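Long-range contacts in multicopper oxidase (Arthrobacter sp. FB24, PDB 3GDC), which probably couples the one-electron oxidation of phenolic substrates to the reduction of dioxygen to water, as a trimeric two-domain laccase-like copper enzyme: residues I11-L17 and N186-F192; G127-Y131 and H208-V212; A139-A143 and L213-P217; D216-F221 and F275-W280. All coordinates share one frame. Residue numbers count along the deposited sequence, not the author numbering.

Overall arrangement
From the N terminus, residues 11-17 open contact 1, which closes 169 residues later on the loop after strand 182-185. Contacts 2 and 3 cross contact 1 and each other: strand 127-132 and helix 138-143, in the first cupredoxin-like domain, pack in the same order against 208-212 and 213-217 in the second, closing both loops across the domain boundary. Contact 4 follows contacts 1 and 2 in series, begins where contact 3 ends, sharing Asp216 and Pro217, and lies within the second domain. Gly279 O receives a probable hydrogen bond from Phe190 N, linking contacts 1 and 4, and Asn219 ND2 probably bonds to Asn211 OD1 of contact 2.

Contact 1. Residues I11-L17 and N186-F192; sequences IDPTAIL and NGLPFHF
The start of helix 13-18, capped by Asp12, docks on the turn and short helix after strand 182-185, joining the N-terminal segment to the second domain. The CA atoms of Pro13 and Asn186 are 4.9 Å apart. Asp12 OD1 (chi1 t) accepts weak N-cap bonds from Thr14 N (3.2 Å) and Ala15 N (3.3 Å). Leu188 to His191 form a type II turn after Asn186 and Gly187, both at positive phi.

One hydrogen bond joins the segments: Thr14 OG1 (chi1 m) to His191 NE2 (chi1 t), 2.6 Å. Pro13 CD lies over the imidazole face, a CH-pi contact 3.8 Å from the centroid of the His191 ring.

Pro13 CB meets Asn186 O (3.3 Å) and Leu17 CA meets Asn186 ND2 (3.5 Å); apolar packing joins Pro13 CG to Leu188 CG (3.6 Å) and Pro13 CB to Phe192 CZ (3.8 Å).

Asn186 OD1 and ND2 hydrogen-bond Val168 N and Val166 O. Leu17, backbone-bonded to Val166 and touching Val197, packs the helix against strands 163-172 and 197-200.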
loop_
_atom_site.group_PDB
_atom_site.type_symbol
_atom_site.label_atom_id
_atom_site.label_comp_id
_atom_site.label_asym_id
_atom_site.label_seq_id
_atom_site.Cartn_x
_atom_site.Cartn_y
_atom_site.Cartn_z
ATOM N N ILE A 11 2.155 -2.482 -31.009
ATOM C CA ILE A 11 1.507 -1.599 -30.016
ATOM C C ILE A 11 2.136 -0.203 -30.124
ATOM O O ILE A 11 3.364 -0.094 -30.246
ATOM C CB ILE A 11 1.732 -2.108 -28.552
ATOM C CG1 ILE A 11 1.208 -3.531 -28.347
ATOM C CG2 ILE A 11 1.097 -1.161 -27.525
ATOM C CD1 ILE A 11 1.698 -4.187 -27.046
ATOM N N ASP A 12 1.312 0.847 -30.088
ATOM C CA ASP A 12 1.808 2.235 -30.033
ATOM C C ASP A 12 1.407 2.876 -28.708
ATOM O O ASP A 12 0.315 3.434 -28.590
ATOM C CB ASP A 12 1.289 3.070 -31.211
ATOM C CG ASP A 12 1.921 4.469 -31.283
ATOM O OD1 ASP A 12 2.598 4.923 -30.333
ATOM O OD2 ASP A 12 1.730 5.135 -32.321
ATOM N N PRO A 13 2.284 2.787 -27.697
ATOM C CA PRO A 13 1.972 3.342 -26.373
ATOM C C PRO A 13 1.672 4.845 -26.375
ATOM O O PRO A 13 0.852 5.310 -25.570
ATOM C CB PRO A 13 3.240 3.045 -25.563
ATOM C CG PRO A 13 3.836 1.819 -26.263
ATOM C CD PRO A 13 3.604 2.126 -27.716
ATOM N N THR A 14 2.335 5.595 -27.259
ATOM C CA THR A 14 2.090 7.038 -27.367
ATOM C C THR A 14 0.659 7.319 -27.813
ATOM O O THR A 14 -0.005 8.194 -27.256
ATOM C CB THR A 14 3.108 7.732 -28.313
ATOM O OG1 THR A 14 4.407 7.654 -27.721
ATOM C CG2 THR A 14 2.775 9.207 -28.510
ATOM N N ALA A 15 0.196 6.572 -28.812
ATOM C CA ALA A 15 -1.178 6.695 -29.287
ATOM C C ALA A 15 -2.161 6.311 -28.173
ATOM O O ALA A 15 -3.142 7.028 -27.912
ATOM C CB ALA A 15 -1.385 5.825 -30.509
ATOM N N ILE A 16 -1.869 5.200 -27.503
ATOM C CA ILE A 16 -2.697 4.699 -26.393
ATOM C C ILE A 16 -2.846 5.747 -25.289
ATOM O O ILE A 16 -3.925 5.918 -24.707
ATOM C CB ILE A 16 -2.117 3.373 -25.838
ATOM C CG1 ILE A 16 -2.308 2.268 -26.886
ATOM C CG2 ILE A 16 -2.768 2.993 -24.487
ATOM C CD1 ILE A 16 -1.789 0.899 -26.479
ATOM N N LEU A 17 -1.752 6.462 -25.024
ATOM C CA LEU A 17 -1.694 7.469 -23.984
ATOM C C LEU A 17 -2.852 8.476 -24.056
ATOM O O LEU A 17 -3.371 8.907 -23.022
ATOM C CB LEU A 17 -0.350 8.195 -24.065
ATOM C CG LEU A 17 0.080 9.199 -23.013
ATOM C CD1 LEU A 17 0.347 8.485 -21.681
ATOM C CD2 LEU A 17 1.341 9.872 -23.536
ATOM N N ASN A 186 1.630 1.387 -20.696
ATOM C CA ASN A 186 0.999 1.412 -22.020
ATOM C C ASN A 186 1.534 0.468 -23.097
ATOM O O ASN A 186 1.318 0.687 -24.282
ATOM C CB ASN A 186 0.858 2.863 -22.524
ATOM C CG ASN A 186 -0.192 3.625 -21.758
ATOM O OD1 ASN A 186 -0.914 3.039 -20.945
ATOM N ND2 ASN A 186 -0.295 4.930 -22.006
ATOM N N GLY A 187 2.214 -0.597 -22.679
ATOM C CA GLY A 187 2.433 -1.735 -23.555
ATOM C C GLY A 187 3.857 -2.132 -23.879
ATOM O O GLY A 187 4.122 -3.320 -24.062
ATOM N N LEU A 188 4.764 -1.160 -23.968
ATOM C CA LEU A 188 6.134 -1.451 -24.416
ATOM C C LEU A 188 7.193 -0.950 -23.440
ATOM O O LEU A 188 7.285 0.252 -23.190
ATOM C CB LEU A 188 6.402 -0.835 -25.784
ATOM C CG LEU A 188 5.592 -1.270 -26.999
ATOM C CD1 LEU A 188 6.109 -0.464 -28.204
ATOM C CD2 LEU A 188 5.726 -2.773 -27.224
ATOM N N PRO A 189 7.997 -1.871 -22.893
ATOM C CA PRO A 189 9.111 -1.519 -22.019
ATOM C C PRO A 189 9.965 -0.397 -22.619
ATOM O O PRO A 189 10.330 -0.457 -23.804
ATOM C CB PRO A 189 9.908 -2.818 -21.961
ATOM C CG PRO A 189 8.859 -3.865 -22.067
ATOM C CD PRO A 189 7.894 -3.334 -23.067
ATOM N N PHE A 190 10.230 0.624 -21.806
ATOM C CA PHE A 190 11.105 1.765 -22.152
ATOM C C PHE A 190 10.663 2.663 -23.320
ATOM O O PHE A 190 11.432 3.534 -23.754
ATOM C CB PHE A 190 12.547 1.305 -22.428
ATOM C CG PHE A 190 13.175 0.514 -21.315
ATOM C CD1 PHE A 190 13.492 1.118 -20.100
ATOM C CD2 PHE A 190 13.512 -0.819 -21.507
ATOM C CE1 PHE A 190 14.100 0.384 -19.075
ATOM C CE2 PHE A 190 14.127 -1.560 -20.488
ATOM C CZ PHE A 190 14.422 -0.960 -19.276
ATOM N N HIS A 191 9.437 2.492 -23.816
ATOM C CA HIS A 191 8.967 3.322 -24.934
ATOM C C HIS A 191 9.103 4.824 -24.668
ATOM O O HIS A 191 9.540 5.584 -25.558
ATOM C CB HIS A 191 7.524 2.962 -25.321
ATOM C CG HIS A 191 6.908 3.901 -26.315
ATOM N ND1 HIS A 191 7.085 3.766 -27.676
ATOM C CD2 HIS A 191 6.116 4.987 -26.144
ATOM C CE1 HIS A 191 6.427 4.729 -28.299
ATOM N NE2 HIS A 191 5.827 5.479 -27.393
ATOM N N PHE A 192 8.733 5.259 -23.462
ATOM C CA PHE A 192 8.729 6.692 -23.146
ATOM C C PHE A 192 10.121 7.236 -22.772
ATOM O O PHE A 192 10.282 8.425 -22.495
ATOM C CB PHE A 192 7.660 7.028 -22.092
ATOM C CG PHE A 192 6.255 6.736 -22.557
ATOM C CD1 PHE A 192 5.640 7.558 -23.512
ATOM C CD2 PHE A 192 5.564 5.624 -22.080
ATOM C CE1 PHE A 192 4.339 7.295 -23.967
ATOM C CE2 PHE A 192 4.246 5.348 -22.525
ATOM C CZ PHE A 192 3.639 6.189 -23.474
#

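Contact 2. Residues G127-Y131 and H208-V212; sequences GTHLY and HLINV
This is face-to-face packing of two strands from different sheets at the interface between the two cupredoxin-like domains: 127-131 belongs to the first domain, 208-211 to the second. The strand axes approach to 7.8 Å and run roughly parallel, 37° apart (signed crossing angle -37°), too far for backbone pairing. Thr128 sits nearest His208 (CA atoms 6.6 Å apart) and Leu130 nearest Ile210 (7.5 Å). Alternation in the extended backbone points Thr128 and Leu130 at His208, Ile210 and Val212, while His129, Leu209 and Asn211 turn away.

With chi1 m on both residues, Thr128 OG1 hydrogen-bonds His208 ND1 at 2.8 Å, at the ring edge. Further along, Leu130 CB meets Ile210 CG2 at 4.0 Å and Leu130 CD1 (chi1 p) meets Val212 CG1 at 4.1 Å; Ile210 CD1 also lies 3.7 Å from His129 O.

Held through ND1 by Thr128 and through NE2 by Glu164, the buried His208 has its ring orientation fixed at the domain interface.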
loop_
_atom_site.group_PDB
_atom_site.type_symbol
_atom_site.label_atom_id
_atom_site.label_comp_id
_atom_site.label_asym_id
_atom_site.label_seq_id
_atom_site.Cartn_x
_atom_site.Cartn_y
_atom_site.Cartn_z
ATOM N N GLY A 127 -15.726 8.026 -12.173
ATOM C CA GLY A 127 -14.386 7.715 -11.704
ATOM C C GLY A 127 -13.538 7.069 -12.766
ATOM O O GLY A 127 -13.895 7.026 -13.945
ATOM N N THR A 128 -12.383 6.585 -12.332
ATOM C CA THR A 128 -11.426 5.936 -13.215
ATOM C C THR A 128 -11.466 4.460 -12.892
ATOM O O THR A 128 -11.168 4.052 -11.760
ATOM C CB THR A 128 -10.030 6.537 -12.983
ATOM O OG1 THR A 128 -10.064 7.923 -13.340
ATOM C CG2 THR A 128 -8.959 5.815 -13.778
ATOM N N HIS A 129 -11.868 3.661 -13.883
ATOM C CA HIS A 129 -12.089 2.240 -13.681
ATOM C C HIS A 129 -11.310 1.433 -14.724
ATOM O O HIS A 129 -10.428 1.968 -15.411
ATOM C CB HIS A 129 -13.597 1.919 -13.721
ATOM C CG HIS A 129 -14.437 2.836 -12.882
ATOM N ND1 HIS A 129 -14.308 2.923 -11.509
ATOM C CD2 HIS A 129 -15.429 3.700 -13.222
ATOM C CE1 HIS A 129 -15.175 3.807 -11.044
ATOM N NE2 HIS A 129 -15.866 4.293 -12.063
ATOM N N LEU A 130 -11.630 0.149 -14.824
ATOM C CA LEU A 130 -10.927 -0.774 -15.699
ATOM C C LEU A 130 -11.820 -1.969 -15.983
ATOM O O LEU A 130 -12.883 -2.130 -15.362
ATOM C CB LEU A 130 -9.590 -1.225 -15.071
ATOM C CG LEU A 130 -9.597 -2.086 -13.793
ATOM C CD1 LEU A 130 -8.335 -3.004 -13.748
ATOM C CD2 LEU A 130 -9.691 -1.266 -12.537
ATOM N N TYR A 131 -11.396 -2.786 -16.938
ATOM C CA TYR A 131 -12.059 -4.041 -17.249
ATOM C C TYR A 131 -10.975 -5.070 -17.560
ATOM O O TYR A 131 -9.842 -4.711 -17.950
ATOM C CB TYR A 131 -13.048 -3.874 -18.425
ATOM C CG TYR A 131 -12.398 -3.480 -19.737
ATOM C CD1 TYR A 131 -11.937 -4.456 -20.629
ATOM C CD2 TYR A 131 -12.218 -2.135 -20.072
ATOM C CE1 TYR A 131 -11.323 -4.103 -21.841
ATOM C CE2 TYR A 131 -11.589 -1.761 -21.280
ATOM C CZ TYR A 131 -11.153 -2.758 -22.154
ATOM O OH TYR A 131 -10.537 -2.421 -23.328
ATOM N N HIS A 208 -4.921 9.393 -15.893
ATOM C CA HIS A 208 -5.628 8.256 -15.324
ATOM C C HIS A 208 -4.648 7.090 -15.230
ATOM O O HIS A 208 -4.304 6.491 -16.244
ATOM C CB HIS A 208 -6.818 7.888 -16.207
ATOM C CG HIS A 208 -7.790 9.010 -16.349
ATOM N ND1 HIS A 208 -8.815 9.226 -15.455
ATOM C CD2 HIS A 208 -7.847 10.023 -17.246
ATOM C CE1 HIS A 208 -9.482 10.309 -15.812
ATOM N NE2 HIS A 208 -8.909 10.818 -16.888
ATOM N N LEU A 209 -4.230 6.763 -14.011
ATOM C CA LEU A 209 -3.200 5.730 -13.800
ATOM C C LEU A 209 -3.821 4.466 -13.258
ATOM O O LEU A 209 -4.448 4.499 -12.199
ATOM C CB LEU A 209 -2.146 6.232 -12.802
ATOM C CG LEU A 209 -1.019 5.243 -12.488
ATOM C CD1 LEU A 209 -0.088 5.150 -13.675
ATOM C CD2 LEU A 209 -0.275 5.727 -11.248
ATOM N N ILE A 210 -3.627 3.362 -13.972
ATOM C CA ILE A 210 -4.274 2.098 -13.646
ATOM C C ILE A 210 -3.244 0.999 -13.518
ATOM O O ILE A 210 -2.437 0.803 -14.424
ATOM C CB ILE A 210 -5.269 1.690 -14.755
ATOM C CG1 ILE A 210 -6.314 2.784 -14.935
ATOM C CG2 ILE A 210 -5.907 0.335 -14.449
ATOM C CD1 ILE A 210 -6.943 2.806 -16.308
ATOM N N ASN A 211 -3.313 0.253 -12.416
ATOM C CA ASN A 211 -2.405 -0.861 -12.224
ATOM C C ASN A 211 -3.054 -2.203 -12.540
ATOM O O ASN A 211 -3.996 -2.610 -11.844
ATOM C CB ASN A 211 -1.845 -0.886 -10.795
ATOM C CG ASN A 211 -0.772 -1.946 -10.635
ATOM O OD1 ASN A 211 -0.011 -2.196 -11.580
ATOM N ND2 ASN A 211 -0.714 -2.589 -9.468
ATOM N N VAL A 212 -2.540 -2.896 -13.563
ATOM C CA VAL A 212 -2.980 -4.274 -13.845
ATOM C C VAL A 212 -1.889 -5.331 -13.600
ATOM O O VAL A 212 -2.068 -6.501 -13.915
ATOM C CB VAL A 212 -3.561 -4.432 -15.260
ATOM C CG1 VAL A 212 -4.701 -3.460 -15.477
ATOM C CG2 VAL A 212 -2.466 -4.230 -16.321
#

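Contact 3. Residues A139-A143 and L213-P217; sequences APHIA and LEYDP. With CU (copper (II) ion), chain D.
Tyr215 lays its ring beside the helical turn 139-143, overlapping the methyl groups of two alanines one turn apart: Ala139 CB is 3.9 Å from Tyr215 CE1 and Ala143 CB 3.8 Å from Tyr215 CE2, both approaching obliquely. The hydroxyl reaches the start of the turn, Tyr215 OH lying 3.8 Å from Ala139 CB. The helix is closed by Ala143 N to Ala139 O, 2.8 Å.

Residues 213-217 are an irregular loop whose closest CA pair with the helix is Ala143-Glu214, 5.9 Å. Tyr215 (chi1 m) has positive phi (80/-58), which with a weak bond from Asp216 N to Glu214 O (2.9 Å) fits a classic gamma turn centred on Tyr215. Just before it, Glu214 (chi1 t, chi2 p) folds back so that OE2 accepts from Tyr215 N at 2.8 Å. Its aliphatic part packs on the helix, with Glu214 CB 4.0 Å from Ala143 CB and Glu214 CG 4.2 Å from Ala139 CB. Glu214 OE1 bonds Thr273 of the second subunit, so the loop serves the trimer interface as well as the domain boundary.

On the same helix His141 binds copper through ND1 at 2.2 Å; His88 and Cys133 complete a His-Cys-His set characteristic of a type 1 site. The copper-bearing helix 138-143 of the first domain thus lies against the connection between strands 205-211 and 218-223 of the second.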
loop_
_atom_site.group_PDB
_atom_site.type_symbol
_atom_site.label_atom_id
_atom_site.label_comp_id
_atom_site.label_asym_id
_atom_site.label_seq_id
_atom_site.Cartn_x
_atom_site.Cartn_y
_atom_site.Cartn_z
ATOM N N ALA A 139 -4.752 -15.879 -13.475
ATOM C CA ALA A 139 -3.480 -15.166 -13.710
ATOM C C ALA A 139 -3.126 -14.980 -15.194
ATOM O O ALA A 139 -2.928 -13.839 -15.619
ATOM C CB ALA A 139 -2.304 -15.788 -12.915
ATOM N N PRO A 140 -3.052 -16.078 -15.982
ATOM C CA PRO A 140 -2.760 -15.911 -17.408
ATOM C C PRO A 140 -3.821 -15.137 -18.186
ATOM O O PRO A 140 -3.484 -14.445 -19.130
ATOM C CB PRO A 140 -2.671 -17.347 -17.935
ATOM C CG PRO A 140 -3.349 -18.188 -16.928
ATOM C CD PRO A 140 -3.164 -17.503 -15.615
ATOM N N HIS A 141 -5.087 -15.244 -17.791
ATOM C CA HIS A 141 -6.150 -14.547 -18.524
ATOM C C HIS A 141 -6.063 -13.027 -18.396
ATOM O O HIS A 141 -6.393 -12.317 -19.341
ATOM C CB HIS A 141 -7.531 -15.103 -18.172
ATOM C CG HIS A 141 -7.838 -16.390 -18.870
ATOM N ND1 HIS A 141 -8.462 -16.438 -20.099
ATOM C CD2 HIS A 141 -7.563 -17.673 -18.537
ATOM C CE1 HIS A 141 -8.581 -17.697 -20.481
ATOM N NE2 HIS A 141 -8.038 -18.467 -19.553
ATOM N N ILE A 142 -5.571 -12.535 -17.264
ATOM C CA ILE A 142 -5.286 -11.101 -17.132
ATOM C C ILE A 142 -3.881 -10.810 -17.692
ATOM O O ILE A 142 -3.702 -9.902 -18.515
ATOM C CB ILE A 142 -5.420 -10.600 -15.671
ATOM C CG1 ILE A 142 -6.857 -10.808 -15.154
ATOM C CG2 ILE A 142 -5.057 -9.106 -15.561
ATOM C CD1 ILE A 142 -7.023 -10.545 -13.654
ATOM N N ALA A 143 -2.899 -11.599 -17.265
ATOM C CA ALA A 143 -1.486 -11.330 -17.596
ATOM C C ALA A 143 -1.153 -11.420 -19.090
ATOM O O ALA A 143 -0.231 -10.738 -19.571
ATOM C CB ALA A 143 -0.565 -12.250 -16.791
ATOM N N LEU A 213 -0.761 -4.907 -13.035
ATOM C CA LEU A 213 0.373 -5.801 -12.864
ATOM C C LEU A 213 0.011 -7.091 -12.120
ATOM O O LEU A 213 -0.500 -7.061 -11.004
ATOM C CB LEU A 213 1.527 -5.068 -12.164
ATOM C CG LEU A 213 2.776 -5.881 -11.835
ATOM C CD1 LEU A 213 3.443 -6.387 -13.115
ATOM C CD2 LEU A 213 3.711 -4.970 -11.049
ATOM N N GLU A 214 0.265 -8.218 -12.766
ATOM C CA GLU A 214 0.025 -9.516 -12.167
ATOM C C GLU A 214 1.310 -10.014 -11.489
ATOM O O GLU A 214 2.416 -9.527 -11.796
ATOM C CB GLU A 214 -0.463 -10.503 -13.244
ATOM C CG GLU A 214 -0.869 -11.887 -12.727
ATOM C CD GLU A 214 -1.894 -11.796 -11.606
ATOM O OE1 GLU A 214 -3.092 -11.645 -11.932
ATOM O OE2 GLU A 214 -1.493 -11.837 -10.413
ATOM N N TYR A 215 1.142 -10.946 -10.545
ATOM C CA TYR A 215 2.243 -11.656 -9.855
ATOM C C TYR A 215 2.892 -10.832 -8.731
ATOM O O TYR A 215 2.917 -11.267 -7.571
ATOM C CB TYR A 215 3.276 -12.223 -10.855
ATOM C CG TYR A 215 2.662 -13.098 -11.939
ATOM C CD1 TYR A 215 2.105 -14.338 -11.629
ATOM C CD2 TYR A 215 2.642 -12.682 -13.272
ATOM C CE1 TYR A 215 1.531 -15.132 -12.614
ATOM C CE2 TYR A 215 2.065 -13.474 -14.268
ATOM C CZ TYR A 215 1.519 -14.697 -13.931
ATOM O OH TYR A 215 0.952 -15.489 -14.908
ATOM N N ASP A 216 3.406 -9.652 -9.066
ATOM C CA ASP A 216 3.955 -8.733 -8.066
ATOM C C ASP A 216 2.816 -8.041 -7.309
ATOM O O ASP A 216 1.882 -7.541 -7.933
ATOM C CB ASP A 216 4.848 -7.691 -8.738
ATOM C CG ASP A 216 6.081 -8.305 -9.386
ATOM O OD1 ASP A 216 6.977 -8.769 -8.640
ATOM O OD2 ASP A 216 6.164 -8.303 -10.633
ATOM N N PRO A 217 2.887 -8.003 -5.965
ATOM C CA PRO A 217 1.737 -7.503 -5.198
ATOM C C PRO A 217 1.474 -5.992 -5.275
ATOM O O PRO A 217 0.349 -5.562 -5.029
ATOM C CB PRO A 217 2.067 -7.914 -3.756
ATOM C CG PRO A 217 3.564 -8.002 -3.720
ATOM C CD PRO A 217 4.000 -8.435 -5.091
HETATM CU CU CU D . -9.685 -14.841 -20.875
#

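Contact 4. Residues D216-F221 and F275-W280; sequences DPINSF and FAELGW
The indole nitrogen of Trp280 reaches two oxygens of strand 218-223, but both bonds are weak: NE1 lies 3.2 Å from Asn219 OD1 and 3.2 Å from Ser220 O, with N-H...O angles of 123° and 126°. Asn219 OD1 also accepts from Ser220 N at 2.9 Å, holding the amide side chain (chi1 t) along its own strand. Ser220, whose CA-to-CB bond points away, hydrogen-bonds His271 N through OG.

Phe275 (chi1 m) turns the edge of its ring to the strand, with CE2 3.3 Å from Ile218 O and CD2 3.6 Å from Asn219 OD1; its CZ lies 3.6 Å from Asp216 CG, whose carboxylate bonds Tyr183.

Packing continues to Phe221, where CD1 is 3.5 Å from Trp280 CH2 (both chi1 t) and the six-membered rings are oblique, planes at 49°. The CA atoms are 8.4 Å apart for Asn219-Phe275 and 9.2 Å for Phe221-Trp280, so the side chains of Phe275 and Trp280 span the gap, partly to backbone oxygens of the strand.

After Phe275 a type I turn, Ala276 to Gly279, leads into strand 281-287. This helix-and-turn connection, packed over a strand of the same sheet, belongs to the beta-sandwich of the second cupredoxin-like domain.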
loop_
_atom_site.group_PDB
_atom_site.type_symbol
_atom_site.label_atom_id
_atom_site.label_comp_id
_atom_site.label_asym_id
_atom_site.label_seq_id
_atom_site.Cartn_x
_atom_site.Cartn_y
_atom_site.Cartn_z
ATOM N N ASP A 216 3.406 -9.652 -9.066
ATOM C CA ASP A 216 3.955 -8.733 -8.066
ATOM C C ASP A 216 2.816 -8.041 -7.309
ATOM O O ASP A 216 1.882 -7.541 -7.933
ATOM C CB ASP A 216 4.848 -7.691 -8.738
ATOM C CG ASP A 216 6.081 -8.305 -9.386
ATOM O OD1 ASP A 216 6.977 -8.769 -8.640
ATOM O OD2 ASP A 216 6.164 -8.303 -10.633
ATOM N N PRO A 217 2.887 -8.003 -5.965
ATOM C CA PRO A 217 1.737 -7.503 -5.198
ATOM C C PRO A 217 1.474 -5.992 -5.275
ATOM O O PRO A 217 0.349 -5.562 -5.029
ATOM C CB PRO A 217 2.067 -7.914 -3.756
ATOM C CG PRO A 217 3.564 -8.002 -3.720
ATOM C CD PRO A 217 4.000 -8.435 -5.091
ATOM N N ILE A 218 2.489 -5.188 -5.597
ATOM C CA ILE A 218 2.294 -3.737 -5.606
ATOM C C ILE A 218 3.130 -3.053 -6.682
ATOM O O ILE A 218 4.239 -3.494 -7.012
ATOM C CB ILE A 218 2.519 -3.106 -4.191
ATOM C CG1 ILE A 218 1.963 -1.674 -4.113
ATOM C CG2 ILE A 218 3.998 -3.155 -3.788
ATOM C CD1 ILE A 218 1.517 -1.241 -2.715
ATOM N N ASN A 219 2.565 -1.990 -7.243
ATOM C CA ASN A 219 3.270 -1.172 -8.216
ATOM C C ASN A 219 3.344 0.240 -7.661
ATOM O O ASN A 219 2.640 0.571 -6.706
ATOM C CB ASN A 219 2.565 -1.204 -9.579
ATOM C CG ASN A 219 3.532 -1.037 -10.750
ATOM O OD1 ASN A 219 4.625 -0.464 -10.606
ATOM N ND2 ASN A 219 3.130 -1.544 -11.919
ATOM N N SER A 220 4.227 1.067 -8.214
ATOM C CA SER A 220 4.273 2.460 -7.807
ATOM C C SER A 220 4.567 3.369 -8.992
ATOM O O SER A 220 4.804 2.899 -10.115
ATOM C CB SER A 220 5.272 2.678 -6.661
ATOM O OG SER A 220 6.595 2.397 -7.072
ATOM N N PHE A 221 4.517 4.669 -8.728
ATOM C CA PHE A 221 4.651 5.708 -9.746
ATOM C C PHE A 221 5.313 6.901 -9.108
ATOM O O PHE A 221 4.817 7.421 -8.104
ATOM C CB PHE A 221 3.262 6.123 -10.266
ATOM C CG PHE A 221 3.287 7.227 -11.292
ATOM C CD1 PHE A 221 3.131 6.941 -12.647
ATOM C CD2 PHE A 221 3.431 8.562 -10.901
ATOM C CE1 PHE A 221 3.141 7.969 -13.605
ATOM C CE2 PHE A 221 3.455 9.590 -11.853
ATOM C CZ PHE A 221 3.306 9.292 -13.200
ATOM N N PHE A 275 11.450 -2.899 -11.228
ATOM C CA PHE A 275 10.481 -2.721 -12.310
ATOM C C PHE A 275 10.965 -1.675 -13.295
ATOM O O PHE A 275 10.794 -1.822 -14.506
ATOM C CB PHE A 275 9.109 -2.272 -11.784
ATOM C CG PHE A 275 8.474 -3.212 -10.786
ATOM C CD1 PHE A 275 8.969 -4.492 -10.569
ATOM C CD2 PHE A 275 7.328 -2.809 -10.091
ATOM C CE1 PHE A 275 8.367 -5.342 -9.644
ATOM C CE2 PHE A 275 6.723 -3.649 -9.159
ATOM C CZ PHE A 275 7.241 -4.915 -8.933
ATOM N N ALA A 276 11.516 -0.593 -12.749
ATOM C CA ALA A 276 12.058 0.507 -13.545
ATOM C C ALA A 276 13.119 0.019 -14.523
ATOM O O ALA A 276 13.083 0.355 -15.715
ATOM C CB ALA A 276 12.615 1.601 -12.632
ATOM N N GLU A 277 14.040 -0.799 -14.019
ATOM C CA GLU A 277 15.179 -1.265 -14.799
ATOM C C GLU A 277 14.797 -2.342 -15.812
ATOM O O GLU A 277 15.587 -2.693 -16.696
ATOM C CB GLU A 277 16.320 -1.711 -13.867
ATOM C CG GLU A 277 16.900 -0.535 -13.071
ATOM C CD GLU A 277 18.346 -0.740 -12.640
ATOM O OE1 GLU A 277 19.123 0.245 -12.706
ATOM O OE2 GLU A 277 18.696 -1.874 -12.234
ATOM N N LEU A 278 13.557 -2.831 -15.704
ATOM C CA LEU A 278 13.031 -3.820 -16.634
ATOM C C LEU A 278 11.872 -3.278 -17.503
ATOM O O LEU A 278 11.120 -4.045 -18.089
ATOM C CB LEU A 278 12.654 -5.107 -15.905
ATOM C CG LEU A 278 13.829 -5.905 -15.314
ATOM C CD1 LEU A 278 13.334 -7.062 -14.458
ATOM C CD2 LEU A 278 14.748 -6.379 -16.424
ATOM N N GLY A 279 11.761 -1.953 -17.583
ATOM C CA GLY A 279 10.957 -1.313 -18.615
ATOM C C GLY A 279 9.983 -0.243 -18.178
ATOM O O GLY A 279 9.513 0.535 -19.007
ATOM N N TRP A 280 9.674 -0.193 -16.886
ATOM C CA TRP A 280 8.725 0.795 -16.370
ATOM C C TRP A 280 9.482 2.087 -15.999
ATOM O O TRP A 280 9.643 2.448 -14.834
ATOM C CB TRP A 280 7.858 0.157 -15.258
ATOM C CG TRP A 280 6.838 1.013 -14.500
ATOM C CD1 TRP A 280 6.112 0.595 -13.411
ATOM C CD2 TRP A 280 6.462 2.385 -14.723
ATOM N NE1 TRP A 280 5.321 1.609 -12.947
ATOM C CE2 TRP A 280 5.511 2.721 -13.727
ATOM C CE3 TRP A 280 6.830 3.365 -15.662
ATOM C CZ2 TRP A 280 4.926 3.985 -13.641
ATOM C CZ3 TRP A 280 6.248 4.625 -15.576
ATOM C CH2 TRP A 280 5.309 4.926 -14.567
#